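Local coordinates for protein amidohydrolase (Brucella melitensis biovar Abortus, PDB 4F0L) that probably acts as a metal-dependent deaminase of the amidohydrolase superfamily, holding a single iron ion in its active site, at residues R341-S346 against N355-N360; S346-H351 against W415-R420. One frame throughout, in Å; residues are numbered along the deposited sequence.

Contact 1. Residues R341-S346 against N355-N360; sequences RQLEYS and NVLAAN
Leu343 lies against the end of Leu357, its CG 3.6 Å from Leu357 CD1, and the two side chains cross at about a right angle. Next to this apolar touch, the carboxylate of Glu344 grips the backbone of the loop. Its OE1 accepts a hydrogen bond from Leu357 N at 2.9 Å, and its OE2 accepts one from Val356 N at 2.8 Å. Each oxygen uses its syn lone pair, and both bonds are bent, at 146°. Held through both oxygens, the carboxylate is probably fixed in its rotation. CG of Glu344 stands anti to the backbone N and the chain bends at chi2 (63°), which turns the carboxylate to the loop amides; Leu357 runs past it in the opposite sense, packing its CB 3.2 Å from Glu344 OE1. The same OE2 also forms a salt bridge with Arg348, one turn further along the helix, whose positive charge would be expected to favour the ionised form of Glu344. Helix 336-351 is thereby tied to the loop that follows it. Helix 364-379 packs on both leucines through Leu368, helix 314-319 touches Val356 and Leu357, and helix 301-306 lies against Leu343.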
loop_
_atom_site.group_PDB
_atom_site.type_symbol
_atom_site.label_atom_id
_atom_site.label_comp_id
_atom_site.label_asym_id
_atom_site.label_seq_id
_atom_site.Cartn_x
_atom_site.Cartn_y
_atom_site.Cartn_z
ATOM N N ARG B 341 -3.892 -1.850 -6.125
ATOM C CA ARG B 341 -2.967 -0.732 -6.233
ATOM C C ARG B 341 -1.568 -1.249 -6.553
ATOM O O ARG B 341 -0.887 -0.718 -7.448
ATOM C CB ARG B 341 -2.986 0.056 -4.929
ATOM C CG ARG B 341 -2.198 1.296 -4.916
ATOM C CD ARG B 341 -2.603 2.193 -3.735
ATOM N NE ARG B 341 -2.264 1.600 -2.455
ATOM C CZ ARG B 341 -3.129 1.158 -1.537
ATOM N NH1 ARG B 341 -2.664 0.629 -0.415
ATOM N NH2 ARG B 341 -4.442 1.228 -1.687
ATOM N N GLN B 342 -1.113 -2.253 -5.809
ATOM C CA GLN B 342 0.224 -2.826 -6.051
ATOM C C GLN B 342 0.365 -3.400 -7.473
ATOM O O GLN B 342 1.387 -3.189 -8.135
ATOM C CB GLN B 342 0.575 -3.858 -4.988
ATOM C CG GLN B 342 1.900 -4.609 -5.193
ATOM C CD GLN B 342 3.102 -3.699 -5.206
ATOM O OE1 GLN B 342 3.131 -2.720 -4.471
ATOM N NE2 GLN B 342 4.087 -3.983 -6.077
ATOM N N LEU B 343 -0.673 -4.087 -7.957
ATOM C CA LEU B 343 -0.659 -4.561 -9.329
ATOM C C LEU B 343 -0.432 -3.401 -10.321
ATOM O O LEU B 343 0.530 -3.425 -11.106
ATOM C CB LEU B 343 -1.945 -5.310 -9.646
ATOM C CG LEU B 343 -2.135 -5.806 -11.072
ATOM C CD1 LEU B 343 -0.988 -6.711 -11.526
ATOM C CD2 LEU B 343 -3.521 -6.471 -11.185
ATOM N N GLU B 344 -1.264 -2.366 -10.245
ATOM C CA GLU B 344 -1.138 -1.243 -11.143
ATOM C C GLU B 344 0.207 -0.565 -10.997
ATOM O O GLU B 344 0.859 -0.264 -12.009
ATOM C CB GLU B 344 -2.295 -0.256 -10.910
ATOM C CG GLU B 344 -2.235 1.092 -11.658
ATOM C CD GLU B 344 -2.280 1.004 -13.171
ATOM O OE1 GLU B 344 -2.638 -0.065 -13.762
ATOM O OE2 GLU B 344 -1.940 2.033 -13.798
ATOM N N TYR B 345 0.618 -0.298 -9.756
ATOM C CA TYR B 345 1.814 0.482 -9.542
ATOM C C TYR B 345 3.042 -0.294 -10.001
ATOM O O TYR B 345 4.003 0.314 -10.465
ATOM C CB TYR B 345 1.978 0.960 -8.086
ATOM C CG TYR B 345 1.047 2.103 -7.644
ATOM C CD1 TYR B 345 0.180 2.739 -8.533
ATOM C CD2 TYR B 345 1.095 2.573 -6.355
ATOM C CE1 TYR B 345 -0.639 3.794 -8.129
ATOM C CE2 TYR B 345 0.270 3.615 -5.933
ATOM C CZ TYR B 345 -0.565 4.252 -6.834
ATOM O OH TYR B 345 -1.352 5.294 -6.396
ATOM N N SER B 346 3.025 -1.624 -9.898
ATOM C CA SER B 346 4.143 -2.416 -10.380
ATOM C C SER B 346 4.250 -2.145 -11.880
ATOM O O SER B 346 5.365 -2.052 -12.426
ATOM C CB SER B 346 3.984 -3.912 -10.070
ATOM O OG SER B 346 2.912 -4.523 -10.775
ATOM N N ASN B 355 -1.982 4.734 -15.526
ATOM C CA ASN B 355 -3.235 4.067 -15.930
ATOM C C ASN B 355 -2.988 2.973 -16.962
ATOM O O ASN B 355 -3.593 2.945 -18.018
ATOM C CB ASN B 355 -4.200 5.152 -16.405
ATOM C CG ASN B 355 -4.521 6.119 -15.284
ATOM O OD1 ASN B 355 -4.903 5.669 -14.184
ATOM N ND2 ASN B 355 -4.323 7.432 -15.518
ATOM N N VAL B 356 -2.054 2.098 -16.611
ATOM C CA VAL B 356 -1.604 1.052 -17.479
ATOM C C VAL B 356 -2.654 -0.019 -17.674
ATOM O O VAL B 356 -2.838 -0.501 -18.793
ATOM C CB VAL B 356 -0.303 0.395 -16.951
ATOM C CG1 VAL B 356 0.083 -0.805 -17.857
ATOM C CG2 VAL B 356 0.800 1.463 -16.870
ATOM N N LEU B 357 -3.331 -0.398 -16.588
ATOM C CA LEU B 357 -4.283 -1.498 -16.631
ATOM C C LEU B 357 -5.743 -1.052 -16.793
ATOM O O LEU B 357 -6.653 -1.878 -16.758
ATOM C CB LEU B 357 -4.076 -2.443 -15.440
ATOM C CG LEU B 357 -2.623 -3.004 -15.333
ATOM C CD1 LEU B 357 -2.480 -3.990 -14.156
ATOM C CD2 LEU B 357 -2.135 -3.610 -16.659
ATOM N N ALA B 358 -5.964 0.239 -17.036
ATOM C CA ALA B 358 -7.283 0.699 -17.491
ATOM C C ALA B 358 -7.665 0.013 -18.831
ATOM O O ALA B 358 -6.799 -0.398 -19.593
ATOM C CB ALA B 358 -7.306 2.224 -17.628
ATOM N N ALA B 359 -8.967 -0.127 -19.082
ATOM C CA ALA B 359 -9.489 -0.737 -20.333
ATOM C C ALA B 359 -10.079 0.384 -21.173
ATOM O O ALA B 359 -10.918 1.140 -20.687
ATOM C CB ALA B 359 -10.569 -1.775 -20.039
ATOM N N ASN B 360 -9.662 0.478 -22.429
ATOM C CA ASN B 360 -10.050 1.610 -23.291
ATOM C C ASN B 360 -9.488 2.890 -22.665
ATOM O O ASN B 360 -8.325 2.920 -22.221
ATOM C CB ASN B 360 -11.577 1.675 -23.455
#

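Contact 2. Residues S346-H351 against W415-R420; sequences SQRLYH and WIFAGR
Arg348 is almost fully extended beyond CB, with chi2 at -164° and chi3 at -174°, and this reach carries its guanidinium from helix 336-351 to the ring of Phe417, whose chi1 of -65° sets CG anti to its own carbonyl carbon. The nearest backbones stay well apart, Arg348 CA to Phe417 CA being 13.1 Å, so the contact is made wholly by the two side chains. They meet at a single point: Arg348 NH2 comes within 4.2 Å of Phe417 CE1. The approach is oblique, and the buried area of 50 Å² marks a light van der Waals touch. CG2 of Ile416, the preceding residue, sits 3.7 Å above the plane of the Phe417 ring, over its centre. The polar end of Arg348 is spent on other partners. Besides the bridge of NE to Glu344, NH2 forms a salt bridge with Glu78 of the second subunit, and NH1 donates to the backbone oxygen of Asn306 of that subunit. These bonds hold the guanidinium from several directions and would be expected to fix its rotation beside the ring. The contact thus joins the C-terminal part of helix 336-351 to the end of helix 408-417. Thr364 of helix 364-379 touches both Arg348 and Phe417, and the second subunit packs against Arg348.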
loop_
_atom_site.group_PDB
_atom_site.type_symbol
_atom_site.label_atom_id
_atom_site.label_comp_id
_atom_site.label_asym_id
_atom_site.label_seq_id
_atom_site.Cartn_x
_atom_site.Cartn_y
_atom_site.Cartn_z
ATOM N N SER B 346 3.025 -1.624 -9.898
ATOM C CA SER B 346 4.143 -2.416 -10.380
ATOM C C SER B 346 4.250 -2.145 -11.880
ATOM O O SER B 346 5.365 -2.052 -12.426
ATOM C CB SER B 346 3.984 -3.912 -10.070
ATOM O OG SER B 346 2.912 -4.523 -10.775
ATOM N N GLN B 347 3.103 -1.997 -12.536
ATOM C CA GLN B 347 3.106 -1.750 -13.969
ATOM C C GLN B 347 3.595 -0.340 -14.287
ATOM O O GLN B 347 4.390 -0.163 -15.231
ATOM C CB GLN B 347 1.739 -2.040 -14.605
ATOM C CG GLN B 347 1.207 -3.455 -14.319
ATOM C CD GLN B 347 2.168 -4.547 -14.733
ATOM O OE1 GLN B 347 2.462 -5.474 -13.957
ATOM N NE2 GLN B 347 2.660 -4.454 -15.940
ATOM N N ARG B 348 3.161 0.647 -13.496
ATOM C CA ARG B 348 3.556 2.036 -13.735
ATOM C C ARG B 348 5.076 2.219 -13.652
ATOM O O ARG B 348 5.671 2.939 -14.472
ATOM C CB ARG B 348 2.861 2.999 -12.758
ATOM C CG ARG B 348 1.364 3.053 -12.957
ATOM C CD ARG B 348 0.659 4.235 -12.315
ATOM N NE ARG B 348 -0.778 4.050 -12.496
ATOM C CZ ARG B 348 -1.732 4.798 -11.947
ATOM N NH1 ARG B 348 -1.424 5.856 -11.200
ATOM N NH2 ARG B 348 -3.016 4.501 -12.187
ATOM N N LEU B 349 5.697 1.580 -12.664
ATOM C CA LEU B 349 7.140 1.672 -12.495
ATOM C C LEU B 349 7.882 0.930 -13.603
ATOM O O LEU B 349 8.847 1.434 -14.122
ATOM C CB LEU B 349 7.555 1.184 -11.101
ATOM C CG LEU B 349 7.126 2.105 -9.930
ATOM C CD1 LEU B 349 7.227 1.417 -8.560
ATOM C CD2 LEU B 349 7.940 3.398 -9.940
ATOM N N TYR B 350 7.399 -0.245 -13.986
ATOM C CA TYR B 350 8.062 -1.048 -15.009
ATOM C C TYR B 350 7.940 -0.416 -16.403
ATOM O O TYR B 350 8.863 -0.488 -17.192
ATOM C CB TYR B 350 7.484 -2.477 -15.042
ATOM C CG TYR B 350 8.321 -3.463 -15.823
ATOM C CD1 TYR B 350 8.193 -3.580 -17.210
ATOM C CD2 TYR B 350 9.254 -4.273 -15.174
ATOM C CE1 TYR B 350 8.976 -4.462 -17.927
ATOM C CE2 TYR B 350 10.033 -5.170 -15.884
ATOM C CZ TYR B 350 9.889 -5.254 -17.258
ATOM O OH TYR B 350 10.663 -6.143 -17.958
ATOM N N HIS B 351 6.796 0.178 -16.715
ATOM C CA HIS B 351 6.561 0.749 -18.042
ATOM C C HIS B 351 6.690 2.263 -18.081
ATOM O O HIS B 351 6.495 2.862 -19.140
ATOM C CB HIS B 351 5.184 0.322 -18.550
ATOM C CG HIS B 351 5.046 -1.167 -18.755
ATOM N ND1 HIS B 351 5.902 -1.876 -19.524
ATOM C CD2 HIS B 351 4.102 -2.081 -18.268
ATOM C CE1 HIS B 351 5.525 -3.183 -19.526
ATOM N NE2 HIS B 351 4.419 -3.301 -18.770
ATOM N N TRP B 415 -11.341 4.726 -3.514
ATOM C CA TRP B 415 -11.146 3.589 -2.661
ATOM C C TRP B 415 -9.798 2.994 -2.857
ATOM O O TRP B 415 -9.072 2.759 -1.898
ATOM C CB TRP B 415 -12.198 2.541 -3.001
ATOM C CG TRP B 415 -12.172 1.279 -2.196
ATOM C CD1 TRP B 415 -11.676 1.085 -0.903
ATOM C CD2 TRP B 415 -12.718 -0.002 -2.591
ATOM N NE1 TRP B 415 -11.863 -0.204 -0.506
ATOM C CE2 TRP B 415 -12.504 -0.903 -1.468
ATOM C CE3 TRP B 415 -13.327 -0.495 -3.744
ATOM C CZ2 TRP B 415 -12.903 -2.235 -1.511
ATOM C CZ3 TRP B 415 -13.714 -1.833 -3.778
ATOM C CH2 TRP B 415 -13.512 -2.675 -2.685
ATOM N N ILE B 416 -9.450 2.707 -4.103
ATOM C CA ILE B 416 -8.264 1.897 -4.384
ATOM C C ILE B 416 -6.972 2.708 -4.347
ATOM O O ILE B 416 -5.958 2.204 -3.901
ATOM C CB ILE B 416 -8.395 1.208 -5.753
ATOM C CG1 ILE B 416 -9.476 0.131 -5.679
ATOM C CG2 ILE B 416 -7.050 0.617 -6.205
ATOM C CD1 ILE B 416 -10.000 -0.317 -7.038
ATOM N N PHE B 417 -6.999 3.957 -4.805
ATOM C CA PHE B 417 -5.774 4.746 -4.942
ATOM C C PHE B 417 -5.560 5.830 -3.922
ATOM O O PHE B 417 -4.445 6.212 -3.671
ATOM C CB PHE B 417 -5.679 5.332 -6.357
ATOM C CG PHE B 417 -5.541 4.282 -7.422
ATOM C CD1 PHE B 417 -4.342 3.608 -7.600
ATOM C CD2 PHE B 417 -6.631 3.911 -8.201
ATOM C CE1 PHE B 417 -4.208 2.629 -8.570
ATOM C CE2 PHE B 417 -6.505 2.910 -9.161
ATOM C CZ PHE B 417 -5.296 2.270 -9.354
ATOM N N ALA B 418 -6.638 6.369 -3.369
ATOM C CA ALA B 418 -6.540 7.568 -2.536
ATOM C C ALA B 418 -6.948 7.327 -1.101
ATOM O O ALA B 418 -6.870 8.246 -0.321
ATOM C CB ALA B 418 -7.357 8.709 -3.126
ATOM N N GLY B 419 -7.403 6.120 -0.758
ATOM C CA GLY B 419 -7.797 5.824 0.629
ATOM C C GLY B 419 -9.031 6.609 1.072
ATOM O O GLY B 419 -9.244 6.831 2.272
ATOM N N ARG B 420 -9.861 7.021 0.112
ATOM C CA ARG B 420 -10.995 7.910 0.394
ATOM C C ARG B 420 -12.354 7.179 0.611
ATOM O O ARG B 420 -13.373 7.826 0.817
ATOM C CB ARG B 420 -11.126 8.921 -0.761
ATOM C CG ARG B 420 -10.027 9.994 -0.804
ATOM C CD ARG B 420 -10.091 11.051 0.283
ATOM N NE ARG B 420 -8.905 11.916 0.187
ATOM C CZ ARG B 420 -8.803 13.013 -0.562
ATOM N NH1 ARG B 420 -9.850 13.469 -1.225
ATOM N NH2 ARG B 420 -7.660 13.693 -0.602
#

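Both contacts are buried, lie away from the iron site and use helix 336-351, sharing Ser346; their centres are about 7 Å apart. Contact 1 is local in sequence, joining the helix to its own following loop by carboxylate-to-amide bonds and a leucine pair. Contact 2 is distant in sequence and much smaller, a bare touch of guanidinium and ring between two helices. Within the shared helix, Glu344 of contact 1 is bridged to Arg348 of contact 2. A second tie runs from Arg341 NH2 to Ile416 O, 2.9 Å apart and probably hydrogen-bonded. The second subunit reaches both contacts and bonds to Tyr345 in contact 1 as well as to Arg348 in contact 2.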